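PDB 4G75: phosphodiesterase from Pseudomonas aeruginosa, which acts as a colicin M-like bacteriocin, probably killing target bacteria by magnesium-dependent phosphodiester hydrolysis of a lipid-linked peptidoglycan precursor. Local coordinates for residues I10-G15 with D105-M110; G52-P57 with D203-G208; P170-M175 with I283-S288; I179-S184 with T190-N195. One frame throughout, in Å; residues are numbered along the deposited sequence. Where two conformers were deposited one is given.

Interaction 1: I10-G15 with D105-M110; sequences IVAGQG and DRITAM. With EDO (1,2-ethanediol), chain I.
The flat guanidinium of R106 meets I10 obliquely, its NH1 lying 3.8 Å from I10 CG2, in the first turn of helix 106-113, where the N-terminal extended segment runs past a capped helix start. The polar end of R106 is gripped by other parts of the chain: NE forms a salt bridge with D4 and NH1 bonds to the carbonyl of T8, which together would limit rotation of the group beside the I10 methyl. The two side chains run head to tail alongside each other: with chi1 at 67°, CG1 of I10 stands between its own N and carbonyl carbon, and the extended chain beyond carries CD1 to 4.0 Å from R106 CD and 4.1 Å from I107 CG1. A12 adds a looser methyl contact, its CB 4.3 Å from I107 CD1. The second flat group, the carboxylate of D105, is the N-cap. T108 N reaches D105 OD2 at 3.1 Å from above the plane, 52° out of it, while T108 OG1 donates to D105 OD1 on the syn side at 2.6 Å. Where the segment enters a 3-10 turn at Q14, O1 of a 1,2-ethanediol accepts from Q14 N at 2.9 Å and donates to Q14 OE1.

Interaction 2: G52-P57 with D203-G208; sequences GDWEKP and DSWVAG
A Schellman motif ends helix 34-49 with G52 as its C' residue, and the indole of W205 lies directly against that turn. D53 N returns to A48 O and G52 N to Y49 O, so the glycine, at positive phi, offers bare backbone to the ring: W205 CH2 is 3.9 Å from G52 CA and 3.6 Å from G52 O, which approaches the ring obliquely. The same oxygen lies in the plane of the W54 ring, at its edge. The two tryptophans do not stack; they meet rim to rim, W54 NE1 standing 4.5 Å from W205 CZ3. A chi1 of 84° sets CG of W205 between its backbone N and carbonyl carbon, and V206 CG2 lies 3.5 Å above the plane on one face of the ring, toward its rim. A hydrogen bond from W205 NE1 to the carbonyl of G6 restrains the rotation of the indole. The short helix 205-208 that carries it is N-capped by S204, whose OG accepts from A207 N at 3.1 Å in a nearly straight bond (169°). On the other segment, E55 CG lies 3.9 Å above one face of the W54 ring, toward its rim. Around this buried junction, W54 packs on P144, A145 and F148 of helix 143-153, on Y49 of helix 34-49 and on M258 of helix 255-264, while V206 touches T143, at the start of helix 143-153.

Interaction 3: P170-M175 with I283-S288; sequences PNVKAM and IPVNIS. With EDO (1,2-ethanediol), chain K.
I287 lays its CD1 over the flank of the 3-10 turn 172-174, 4.0 Å from V172 CG1 and 3.9 Å from K173 CG. The setting is a loop packed on a beta sheet: strand 283-290 pairs antiparallel with strand 229-243, and every second residue, I283, V285 and I287, directs its side chain at the segment that leads into helix 176-184. With chi1 at 55°, CG1 of I287 sits between its backbone N and carbonyl carbon, and the extended chi2 sends CD1 across V172. V172 and V285 instead reach toward each other tip to tip, CG2 of the first 4.1 Å from CG1 of the second. F178 touches both V172 and I287, and V285 also rests on F232 and I236 of the adjoining strand, so these apolar groups join the turn to the sheet. At the more open end, the lysine of the turn bends twice, chi3 -71° and chi4 -65°, and passes I287 in the opposite sense, which brings K173 NZ to 3.8 Å from I287 CG2. The ammonium group gains a polar link there: a water accepts from K173 NZ at 3.1 Å and from the backbone S288 N at 3.1 Å. Beside the start of the turn, a molecule of 1,2-ethanediol takes a nearly straight bond, its O1 2.9 Å from N171 N.

Interaction 4: I179-S184 with T190-N195; sequences IGVLTS and TTVDFN
Rotation about chi1 puts V181 CG1 opposite its backbone N (165°), leaving CG2 beside that nitrogen, and the two methyls serve two different partners on strand 188-199. CG1 of V181 meets V192 CG2 at 4.1 Å, the two valine side chains crossing at a slant. CG2 of V181 comes 4.2 Å from F194 CD2, approaching the phenyl ring obliquely; a chi1 of 63° sets the base of that ring between the backbone N and carbonyl carbon of F194. A single helix residue is thus wedged between two strand side chains two positions apart, an arrangement characteristic of a helix packed against one face of a sheet, here with only a short connection between helix and strand. V192 and F194 both point at the helix, whereas D193 between them points away and forms a salt bridge with R217. Near the helix C-terminus G180 O gathers several donors, accepting three bonds besides a weak one from T183 N: S184 N, S184 OG and T183 OG1 each lie 2.9 Å from G180 O. The S184 hydroxyl comes from above the carbonyl plane. Helix 176-184 packs on the sheet, with L182 touching L222 of strand 213-224 and W230 of strand 229-243, V192 packing on L222 and F232, and F194 touching Q177 and F178 near the helix start and I218 of the adjoining strand.

In the fold
Interactions 3 and 4 adjoin on the same sheet, their centres about 12 Å apart. K173 O lies 3.4 Å from I179 CG1, and the selenium of M175 lies 4.2 Å from F194 CE1. Interaction 4 is nested in the loop that interaction 3 closes. Toward the helical part of the protein, interaction 2 adjoins interaction 3 through D203 and P170, whereas interaction 1 lies about 17 Å from interaction 2, centre to centre, without touching it. Interaction 2 lies nearer the magnesium site of V211, E213 and D241 but does not touch it: the W54 side chain is about 14 Å from the ion, and that of W205 about 11 Å from that of V211. Interactions 1 and 4 are about 47 Å apart between centres.

Interaction 1: I10-G15 with D105-M110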
loop_
_atom_site.group_PDB
_atom_site.type_symbol
_atom_site.label_atom_id
_atom_site.label_comp_id
_atom_site.label_asym_id
_atom_site.label_seq_id
_atom_site.Cartn_x
_atom_site.Cartn_y
_atom_site.Cartn_z
ATOM N N ILE A 10 -12.216 -11.639 -0.326
ATOM C CA ILE A 10 -12.723 -12.457 -1.420
ATOM C C ILE A 10 -12.324 -13.914 -1.267
ATOM O O ILE A 10 -11.431 -14.246 -0.491
ATOM C CB ILE A 10 -12.283 -11.936 -2.806
ATOM C CG1 ILE A 10 -10.774 -12.087 -3.001
ATOM C CG2 ILE A 10 -12.717 -10.483 -2.998
ATOM C CD1 ILE A 10 -10.350 -11.897 -4.442
ATOM N N VAL A 11 -13.009 -14.773 -2.011
ATOM C CA VAL A 11 -12.730 -16.201 -2.021
ATOM C C VAL A 11 -11.836 -16.533 -3.206
ATOM O O VAL A 11 -12.213 -16.311 -4.354
ATOM C CB VAL A 11 -14.030 -17.019 -2.138
ATOM C CG1 VAL A 11 -13.706 -18.504 -2.312
ATOM C CG2 VAL A 11 -14.910 -16.785 -0.921
ATOM N N ALA A 12 -10.652 -17.068 -2.939
ATOM C CA ALA A 12 -9.734 -17.374 -4.024
ATOM C C ALA A 12 -8.944 -18.655 -3.793
ATOM O O ALA A 12 -8.685 -19.050 -2.657
ATOM C CB ALA A 12 -8.781 -16.206 -4.257
ATOM N N GLY A 13 -8.559 -19.292 -4.892
ATOM C CA GLY A 13 -7.752 -20.498 -4.845
ATOM C C GLY A 13 -6.659 -20.460 -5.893
ATOM O O GLY A 13 -6.661 -19.596 -6.767
ATOM N N GLN A 14 -5.716 -21.395 -5.799
ATOM C CA GLN A 14 -4.585 -21.443 -6.721
ATOM C C GLN A 14 -5.031 -21.390 -8.177
ATOM O O GLN A 14 -4.401 -20.738 -9.010
ATOM C CB GLN A 14 -3.778 -22.722 -6.488
ATOM C CG GLN A 14 -2.976 -22.729 -5.195
ATOM C CD GLN A 14 -2.637 -24.140 -4.746
ATOM O OE1 GLN A 14 -3.533 -24.951 -4.488
ATOM N NE2 GLN A 14 -1.345 -24.444 -4.651
ATOM N N GLY A 15 -6.115 -22.099 -8.472
ATOM C CA GLY A 15 -6.627 -22.215 -9.824
ATOM C C GLY A 15 -7.178 -20.932 -10.408
ATOM O O GLY A 15 -7.482 -20.875 -11.592
ATOM N N ASP A 105 -10.581 -6.041 -11.079
ATOM C CA ASP A 105 -10.798 -6.745 -9.823
ATOM C C ASP A 105 -9.461 -7.373 -9.435
ATOM O O ASP A 105 -8.540 -7.406 -10.239
ATOM C CB ASP A 105 -11.862 -7.829 -9.986
ATOM C CG ASP A 105 -11.442 -8.913 -10.973
ATOM O OD1 ASP A 105 -11.632 -8.721 -12.192
ATOM O OD2 ASP A 105 -10.927 -9.956 -10.527
ATOM N N ARG A 106 -9.362 -7.886 -8.217
ATOM C CA ARG A 106 -8.068 -8.302 -7.683
ATOM C C ARG A 106 -7.421 -9.404 -8.497
ATOM O O ARG A 106 -6.237 -9.327 -8.851
ATOM C CB ARG A 106 -8.219 -8.751 -6.231
ATOM C CG ARG A 106 -8.625 -7.607 -5.318
ATOM C CD ARG A 106 -9.030 -8.104 -3.947
ATOM N NE ARG A 106 -9.665 -7.047 -3.158
ATOM C CZ ARG A 106 -10.141 -7.224 -1.932
ATOM N NH1 ARG A 106 -10.034 -8.411 -1.350
ATOM N NH2 ARG A 106 -10.728 -6.221 -1.286
ATOM N N ILE A 107 -8.200 -10.438 -8.787
ATOM C CA ILE A 107 -7.677 -11.587 -9.506
ATOM C C ILE A 107 -7.260 -11.195 -10.919
ATOM O O ILE A 107 -6.157 -11.526 -11.364
ATOM C CB ILE A 107 -8.686 -12.754 -9.491
ATOM C CG1 ILE A 107 -8.847 -13.266 -8.054
ATOM C CG2 ILE A 107 -8.236 -13.873 -10.435
ATOM C CD1 ILE A 107 -9.983 -14.245 -7.855
ATOM N N THR A 108 -8.121 -10.463 -11.616
ATOM C CA THR A 108 -7.778 -10.005 -12.960
ATOM C C THR A 108 -6.516 -9.141 -12.941
ATOM O O THR A 108 -5.656 -9.259 -13.807
ATOM C CB THR A 108 -8.927 -9.214 -13.605
ATOM O OG1 THR A 108 -10.075 -10.062 -13.740
ATOM C CG2 THR A 108 -8.519 -8.700 -14.977
ATOM N N ALA A 109 -6.420 -8.264 -11.952
ATOM C CA ALA A 109 -5.275 -7.376 -11.844
ATOM C C ALA A 109 -3.982 -8.179 -11.733
ATOM O O ALA A 109 -2.995 -7.856 -12.381
ATOM C CB ALA A 109 -5.442 -6.446 -10.645
HETATM N N MSE A 110 -3.995 -9.233 -10.923
HETATM C CA MSE A 110 -2.801 -10.048 -10.742
HETATM C C MSE A 110 -2.496 -10.883 -11.985
HETATM O O MSE A 110 -1.346 -10.990 -12.390
HETATM C CB MSE A 110 -2.923 -10.954 -9.522
HETATM C CG MSE A 110 -1.714 -11.850 -9.323
HETATM SE SE MSE A 110 -0.090 -10.821 -8.934
HETATM C CE MSE A 110 -0.448 -10.577 -7.025
HETATM C C1 EDO I . -6.125 -23.814 -3.212
HETATM O O1 EDO I . -6.227 -24.008 -4.630
HETATM C C2 EDO I . -5.585 -22.415 -2.942
HETATM O O2 EDO I . -5.365 -22.220 -1.540
#

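Interaction 2: G52-P57 with D203-G208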
loop_
_atom_site.group_PDB
_atom_site.type_symbol
_atom_site.label_atom_id
_atom_site.label_comp_id
_atom_site.label_asym_id
_atom_site.label_seq_id
_atom_site.Cartn_x
_atom_site.Cartn_y
_atom_site.Cartn_z
ATOM N N GLY A 52 -4.627 -9.229 0.815
ATOM C CA GLY A 52 -3.722 -8.322 1.498
ATOM C C GLY A 52 -2.765 -8.966 2.483
ATOM O O GLY A 52 -2.086 -8.268 3.237
ATOM N N ASP A 53 -2.705 -10.293 2.479
ATOM C CA ASP A 53 -1.823 -11.030 3.377
ATOM C C ASP A 53 -0.433 -11.086 2.747
ATOM O O ASP A 53 0.014 -12.142 2.314
ATOM C CB ASP A 53 -2.389 -12.439 3.577
ATOM C CG ASP A 53 -1.745 -13.183 4.736
ATOM O OD1 ASP A 53 -1.298 -12.533 5.708
ATOM O OD2 ASP A 53 -1.701 -14.432 4.678
ATOM N N TRP A 54 0.249 -9.941 2.692
ATOM C CA TRP A 54 1.414 -9.798 1.820
ATOM C C TRP A 54 2.763 -10.006 2.504
ATOM O O TRP A 54 3.755 -10.338 1.845
ATOM C CB TRP A 54 1.390 -8.426 1.130
ATOM C CG TRP A 54 1.611 -7.268 2.059
ATOM C CD1 TRP A 54 0.703 -6.712 2.913
ATOM C CD2 TRP A 54 2.825 -6.519 2.224
ATOM N NE1 TRP A 54 1.275 -5.667 3.600
ATOM C CE2 TRP A 54 2.576 -5.526 3.193
ATOM C CE3 TRP A 54 4.094 -6.591 1.643
ATOM C CZ2 TRP A 54 3.547 -4.613 3.593
ATOM C CZ3 TRP A 54 5.055 -5.680 2.042
ATOM C CH2 TRP A 54 4.779 -4.708 3.009
ATOM N N GLU A 55 2.799 -9.786 3.813
ATOM C CA GLU A 55 4.038 -9.901 4.573
ATOM C C GLU A 55 4.533 -11.343 4.607
ATOM O O GLU A 55 5.703 -11.617 4.356
ATOM C CB GLU A 55 3.835 -9.396 6.004
ATOM C CG GLU A 55 3.459 -7.918 6.110
ATOM C CD GLU A 55 1.967 -7.714 6.248
ATOM O OE1 GLU A 55 1.191 -8.523 5.691
ATOM O OE2 GLU A 55 1.569 -6.741 6.916
ATOM N N LYS A 56 3.636 -12.271 4.916
ATOM C CA LYS A 56 4.040 -13.660 5.095
ATOM C C LYS A 56 4.647 -14.308 3.842
ATOM O O LYS A 56 5.716 -14.907 3.919
ATOM C CB LYS A 56 2.895 -14.489 5.680
ATOM C CG LYS A 56 2.598 -14.153 7.139
ATOM C CD LYS A 56 1.335 -14.864 7.611
ATOM C CE LYS A 56 1.003 -14.511 9.053
ATOM N NZ LYS A 56 -0.159 -15.292 9.536
ATOM N N PRO A 57 3.996 -14.162 2.679
ATOM C CA PRO A 57 4.604 -14.773 1.489
ATOM C C PRO A 57 5.999 -14.225 1.191
ATOM O O PRO A 57 6.888 -14.998 0.837
ATOM C CB PRO A 57 3.645 -14.401 0.349
ATOM C CG PRO A 57 2.401 -13.900 1.004
ATOM C CD PRO A 57 2.722 -13.478 2.388
ATOM N N ASP A 203 -8.502 4.317 10.680
ATOM C CA ASP A 203 -9.589 4.264 9.712
ATOM C C ASP A 203 -9.407 3.200 8.644
ATOM O O ASP A 203 -10.379 2.676 8.116
ATOM C CB ASP A 203 -9.728 5.611 8.994
ATOM C CG ASP A 203 -10.203 6.718 9.905
ATOM O OD1 ASP A 203 -10.721 6.406 10.992
ATOM O OD2 ASP A 203 -10.062 7.900 9.524
ATOM N N SER A 204 -8.155 2.916 8.307
ATOM C CA SER A 204 -7.851 2.171 7.089
ATOM C C SER A 204 -6.594 1.334 7.274
ATOM O O SER A 204 -5.520 1.888 7.466
ATOM C CB SER A 204 -7.639 3.168 5.942
ATOM O OG SER A 204 -7.100 2.539 4.787
ATOM N N TRP A 205 -6.714 0.005 7.227
ATOM C CA TRP A 205 -5.524 -0.824 7.403
ATOM C C TRP A 205 -4.527 -0.575 6.275
ATOM O O TRP A 205 -3.325 -0.519 6.515
ATOM C CB TRP A 205 -5.857 -2.322 7.552
ATOM C CG TRP A 205 -6.047 -3.085 6.261
ATOM C CD1 TRP A 205 -7.228 -3.370 5.642
ATOM C CD2 TRP A 205 -5.020 -3.685 5.459
ATOM N NE1 TRP A 205 -7.003 -4.097 4.496
ATOM C CE2 TRP A 205 -5.654 -4.302 4.362
ATOM C CE3 TRP A 205 -3.629 -3.749 5.557
ATOM C CZ2 TRP A 205 -4.940 -4.981 3.371
ATOM C CZ3 TRP A 205 -2.922 -4.423 4.575
ATOM C CH2 TRP A 205 -3.577 -5.029 3.497
ATOM N N VAL A 206 -5.032 -0.394 5.057
ATOM C CA VAL A 206 -4.170 -0.141 3.905
ATOM C C VAL A 206 -3.358 1.150 4.063
ATOM O O VAL A 206 -2.129 1.165 3.882
ATOM C CB VAL A 206 -4.984 -0.125 2.575
ATOM C CG1 VAL A 206 -4.113 0.304 1.402
ATOM C CG2 VAL A 206 -5.608 -1.496 2.308
ATOM N N ALA A 207 -4.027 2.241 4.411
ATOM C CA ALA A 207 -3.305 3.493 4.602
ATOM C C ALA A 207 -2.337 3.354 5.769
ATOM O O ALA A 207 -1.198 3.806 5.695
ATOM C CB ALA A 207 -4.268 4.657 4.835
ATOM N N GLY A 208 -2.799 2.736 6.853
ATOM C CA GLY A 208 -1.966 2.572 8.033
ATOM C C GLY A 208 -0.691 1.799 7.759
ATOM O O GLY A 208 0.349 2.054 8.369
#

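Interaction 3: P170-M175 with I283-S288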
loop_
_atom_site.group_PDB
_atom_site.type_symbol
_atom_site.label_atom_id
_atom_site.label_comp_id
_atom_site.label_asym_id
_atom_site.label_seq_id
_atom_site.Cartn_x
_atom_site.Cartn_y
_atom_site.Cartn_z
ATOM N N PRO A 170 -11.843 11.613 8.795
ATOM C CA PRO A 170 -11.499 12.522 9.891
ATOM C C PRO A 170 -12.735 13.214 10.452
ATOM O O PRO A 170 -13.630 13.620 9.707
ATOM C CB PRO A 170 -10.564 13.546 9.229
ATOM C CG PRO A 170 -10.131 12.906 7.940
ATOM C CD PRO A 170 -11.276 12.052 7.511
ATOM N N ASN A 171 -12.776 13.321 11.774
ATOM C CA ASN A 171 -13.872 13.976 12.470
ATOM C C ASN A 171 -13.388 15.343 12.936
ATOM O O ASN A 171 -12.753 15.465 13.982
ATOM C CB ASN A 171 -14.301 13.118 13.658
ATOM C CG ASN A 171 -15.555 13.629 14.334
ATOM O OD1 ASN A 171 -15.934 14.783 14.168
ATOM N ND2 ASN A 171 -16.204 12.762 15.110
ATOM N N VAL A 172 -13.654 16.368 12.137
ATOM C CA VAL A 172 -13.125 17.700 12.414
ATOM C C VAL A 172 -13.626 18.246 13.750
ATOM O O VAL A 172 -12.868 18.844 14.520
ATOM C CB VAL A 172 -13.467 18.682 11.279
ATOM C CG1 VAL A 172 -12.919 20.063 11.589
ATOM C CG2 VAL A 172 -12.909 18.170 9.955
ATOM N N LYS A 173 -14.905 18.025 14.030
ATOM C CA LYS A 173 -15.482 18.493 15.287
ATOM C C LYS A 173 -14.781 17.931 16.518
ATOM O O LYS A 173 -14.817 18.537 17.587
ATOM C CB LYS A 173 -16.983 18.184 15.349
ATOM C CG LYS A 173 -17.807 19.044 14.405
ATOM C CD LYS A 173 -19.293 18.932 14.703
ATOM C CE LYS A 173 -19.826 17.575 14.298
ATOM N NZ LYS A 173 -19.745 17.354 12.826
ATOM N N ALA A 174 -14.138 16.776 16.369
ATOM C CA ALA A 174 -13.491 16.123 17.502
ATOM C C ALA A 174 -12.014 16.501 17.648
ATOM O O ALA A 174 -11.369 16.139 18.632
ATOM C CB ALA A 174 -13.643 14.607 17.387
HETATM N N MSE A 175 -11.480 17.223 16.668
HETATM C CA MSE A 175 -10.086 17.647 16.725
HETATM C C MSE A 175 -9.920 18.759 17.747
HETATM O O MSE A 175 -10.586 19.782 17.661
HETATM C CB MSE A 175 -9.622 18.153 15.358
HETATM C CG MSE A 175 -9.616 17.102 14.281
HETATM SE SE MSE A 175 -9.141 17.905 12.567
HETATM C CE MSE A 175 -9.249 16.304 11.464
ATOM N N ILE A 283 -10.580 16.526 0.773
ATOM C CA ILE A 283 -11.819 15.961 1.282
ATOM C C ILE A 283 -12.676 17.136 1.728
ATOM O O ILE A 283 -12.263 17.891 2.602
ATOM C CB ILE A 283 -11.559 15.044 2.485
ATOM C CG1 ILE A 283 -10.588 13.919 2.102
ATOM C CG2 ILE A 283 -12.876 14.481 3.040
ATOM C CD1 ILE A 283 -10.039 13.146 3.295
ATOM N N PRO A 284 -13.864 17.304 1.122
ATOM C CA PRO A 284 -14.750 18.425 1.468
ATOM C C PRO A 284 -15.218 18.386 2.919
ATOM O O PRO A 284 -15.496 17.311 3.457
ATOM C CB PRO A 284 -15.950 18.224 0.535
ATOM C CG PRO A 284 -15.421 17.410 -0.601
ATOM C CD PRO A 284 -14.409 16.494 0.019
ATOM N N VAL A 285 -15.312 19.557 3.538
ATOM C CA VAL A 285 -15.846 19.669 4.889
ATOM C C VAL A 285 -16.974 20.689 4.931
ATOM O O VAL A 285 -16.806 21.840 4.519
ATOM C CB VAL A 285 -14.766 20.079 5.909
ATOM C CG1 VAL A 285 -15.368 20.173 7.296
ATOM C CG2 VAL A 285 -13.618 19.075 5.908
ATOM N N ASN A 286 -18.124 20.241 5.424
ATOM C CA ASN A 286 -19.291 21.095 5.587
ATOM C C ASN A 286 -19.986 20.736 6.893
ATOM O O ASN A 286 -20.783 19.799 6.943
ATOM C CB ASN A 286 -20.244 20.914 4.402
ATOM C CG ASN A 286 -21.371 21.933 4.388
ATOM O OD1 ASN A 286 -21.288 22.987 5.020
ATOM N ND2 ASN A 286 -22.435 21.624 3.649
ATOM N N ILE A 287 -19.667 21.473 7.951
ATOM C CA ILE A 287 -20.176 21.158 9.275
ATOM C C ILE A 287 -20.770 22.379 9.958
ATOM O O ILE A 287 -20.516 23.521 9.562
ATOM C CB ILE A 287 -19.072 20.548 10.166
ATOM C CG1 ILE A 287 -17.857 21.480 10.237
ATOM C CG2 ILE A 287 -18.657 19.186 9.631
ATOM C CD1 ILE A 287 -16.822 21.053 11.251
ATOM N N SER A 288 -21.554 22.141 10.997
ATOM C CA SER A 288 -22.210 23.240 11.683
ATOM C C SER A 288 -22.621 22.808 13.070
ATOM O O SER A 288 -22.677 21.616 13.372
ATOM C CB SER A 288 -23.428 23.712 10.885
ATOM O OG SER A 288 -24.370 22.670 10.720
HETATM C C1 EDO K . -10.385 13.385 14.250
HETATM O O1 EDO K . -10.782 12.207 13.543
HETATM C C2 EDO K . -9.686 13.000 15.547
HETATM O O2 EDO K . -8.349 12.579 15.255
HETATM O O HOH W 1 -21.867 19.112 11.457
#

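Interaction 4: I179-S184 with T190-N195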
loop_
_atom_site.group_PDB
_atom_site.type_symbol
_atom_site.label_atom_id
_atom_site.label_comp_id
_atom_site.label_asym_id
_atom_site.label_seq_id
_atom_site.Cartn_x
_atom_site.Cartn_y
_atom_site.Cartn_z
ATOM N N ILE A 179 -11.648 22.459 17.909
ATOM C CA ILE A 179 -12.402 22.913 19.074
ATOM C C ILE A 179 -11.799 24.213 19.599
ATOM O O ILE A 179 -12.521 25.149 19.928
ATOM C CB ILE A 179 -12.459 21.849 20.192
ATOM C CG1 ILE A 179 -13.121 20.572 19.681
ATOM C CG2 ILE A 179 -13.203 22.391 21.423
ATOM C CD1 ILE A 179 -12.962 19.382 20.611
ATOM N N GLY A 180 -10.471 24.273 19.650
ATOM C CA GLY A 180 -9.784 25.475 20.083
ATOM C C GLY A 180 -10.083 26.664 19.190
ATOM O O GLY A 180 -10.357 27.765 19.671
ATOM N N VAL A 181 -10.023 26.443 17.881
ATOM C CA VAL A 181 -10.308 27.501 16.917
ATOM C C VAL A 181 -11.754 27.965 17.037
ATOM O O VAL A 181 -12.048 29.156 16.949
ATOM C CB VAL A 181 -10.030 27.036 15.466
ATOM C CG1 VAL A 181 -10.659 27.992 14.466
ATOM C CG2 VAL A 181 -8.536 26.922 15.225
ATOM N N LEU A 182 -12.655 27.015 17.252
ATOM C CA LEU A 182 -14.074 27.319 17.359
ATOM C C LEU A 182 -14.364 28.232 18.546
ATOM O O LEU A 182 -15.224 29.114 18.473
ATOM C CB LEU A 182 -14.880 26.024 17.480
ATOM C CG LEU A 182 -16.398 26.163 17.538
ATOM C CD1 LEU A 182 -16.909 26.999 16.375
ATOM C CD2 LEU A 182 -17.040 24.785 17.540
ATOM N N THR A 183 -13.645 28.017 19.642
ATOM C CA THR A 183 -13.848 28.802 20.855
ATOM C C THR A 183 -13.081 30.121 20.833
ATOM O O THR A 183 -13.543 31.119 21.383
ATOM C CB THR A 183 -13.436 28.015 22.120
ATOM O OG1 THR A 183 -12.039 27.704 22.061
ATOM C CG2 THR A 183 -14.232 26.725 22.232
ATOM N N SER A 184 -11.915 30.123 20.195
ATOM C CA SER A 184 -11.019 31.274 20.255
ATOM C C SER A 184 -11.204 32.249 19.099
ATOM O O SER A 184 -10.611 33.329 19.091
ATOM C CB SER A 184 -9.561 30.816 20.308
ATOM O OG SER A 184 -9.131 30.334 19.044
ATOM N N THR A 190 -14.130 34.034 9.819
ATOM C CA THR A 190 -12.702 33.856 10.096
ATOM C C THR A 190 -12.082 32.860 9.122
ATOM O O THR A 190 -12.717 31.870 8.770
ATOM C CB THR A 190 -12.481 33.293 11.521
ATOM O OG1 THR A 190 -12.917 34.247 12.499
ATOM C CG2 THR A 190 -11.011 32.966 11.752
ATOM N N THR A 191 -10.840 33.092 8.720
ATOM C CA THR A 191 -10.142 32.126 7.891
ATOM C C THR A 191 -9.482 31.101 8.799
ATOM O O THR A 191 -8.796 31.454 9.759
ATOM C CB THR A 191 -9.076 32.791 7.011
ATOM O OG1 THR A 191 -9.704 33.733 6.134
ATOM C CG2 THR A 191 -8.345 31.741 6.185
ATOM N N VAL A 192 -9.702 29.829 8.490
ATOM C CA VAL A 192 -9.188 28.742 9.299
ATOM C C VAL A 192 -8.128 28.016 8.489
ATOM O O VAL A 192 -8.322 27.747 7.306
ATOM C CB VAL A 192 -10.301 27.744 9.667
ATOM C CG1 VAL A 192 -9.721 26.570 10.425
ATOM C CG2 VAL A 192 -11.386 28.432 10.495
ATOM N N ASP A 193 -6.997 27.729 9.124
ATOM C CA ASP A 193 -5.901 27.047 8.456
ATOM C C ASP A 193 -4.967 26.482 9.518
ATOM O O ASP A 193 -4.201 27.217 10.144
ATOM C CB ASP A 193 -5.160 28.021 7.538
ATOM C CG ASP A 193 -4.227 27.328 6.567
ATOM O OD1 ASP A 193 -4.023 26.096 6.677
ATOM O OD2 ASP A 193 -3.683 28.030 5.691
ATOM N N PHE A 194 -5.055 25.177 9.749
ATOM C CA PHE A 194 -4.175 24.531 10.713
ATOM C C PHE A 194 -3.732 23.126 10.286
ATOM O O PHE A 194 -4.334 22.512 9.409
ATOM C CB PHE A 194 -4.798 24.523 12.119
ATOM C CG PHE A 194 -6.083 23.739 12.229
ATOM C CD1 PHE A 194 -6.065 22.388 12.531
ATOM C CD2 PHE A 194 -7.310 24.365 12.082
ATOM C CE1 PHE A 194 -7.242 21.669 12.649
ATOM C CE2 PHE A 194 -8.491 23.647 12.204
ATOM C CZ PHE A 194 -8.453 22.299 12.486
ATOM N N ASN A 195 -2.658 22.644 10.906
ATOM C CA ASN A 195 -2.102 21.324 10.607
ATOM C C ASN A 195 -2.333 20.368 11.759
ATOM O O ASN A 195 -2.238 20.756 12.921
ATOM C CB ASN A 195 -0.596 21.434 10.326
ATOM C CG ASN A 195 -0.285 22.419 9.235
ATOM O OD1 ASN A 195 -0.968 22.460 8.216
ATOM N ND2 ASN A 195 0.746 23.241 9.446
#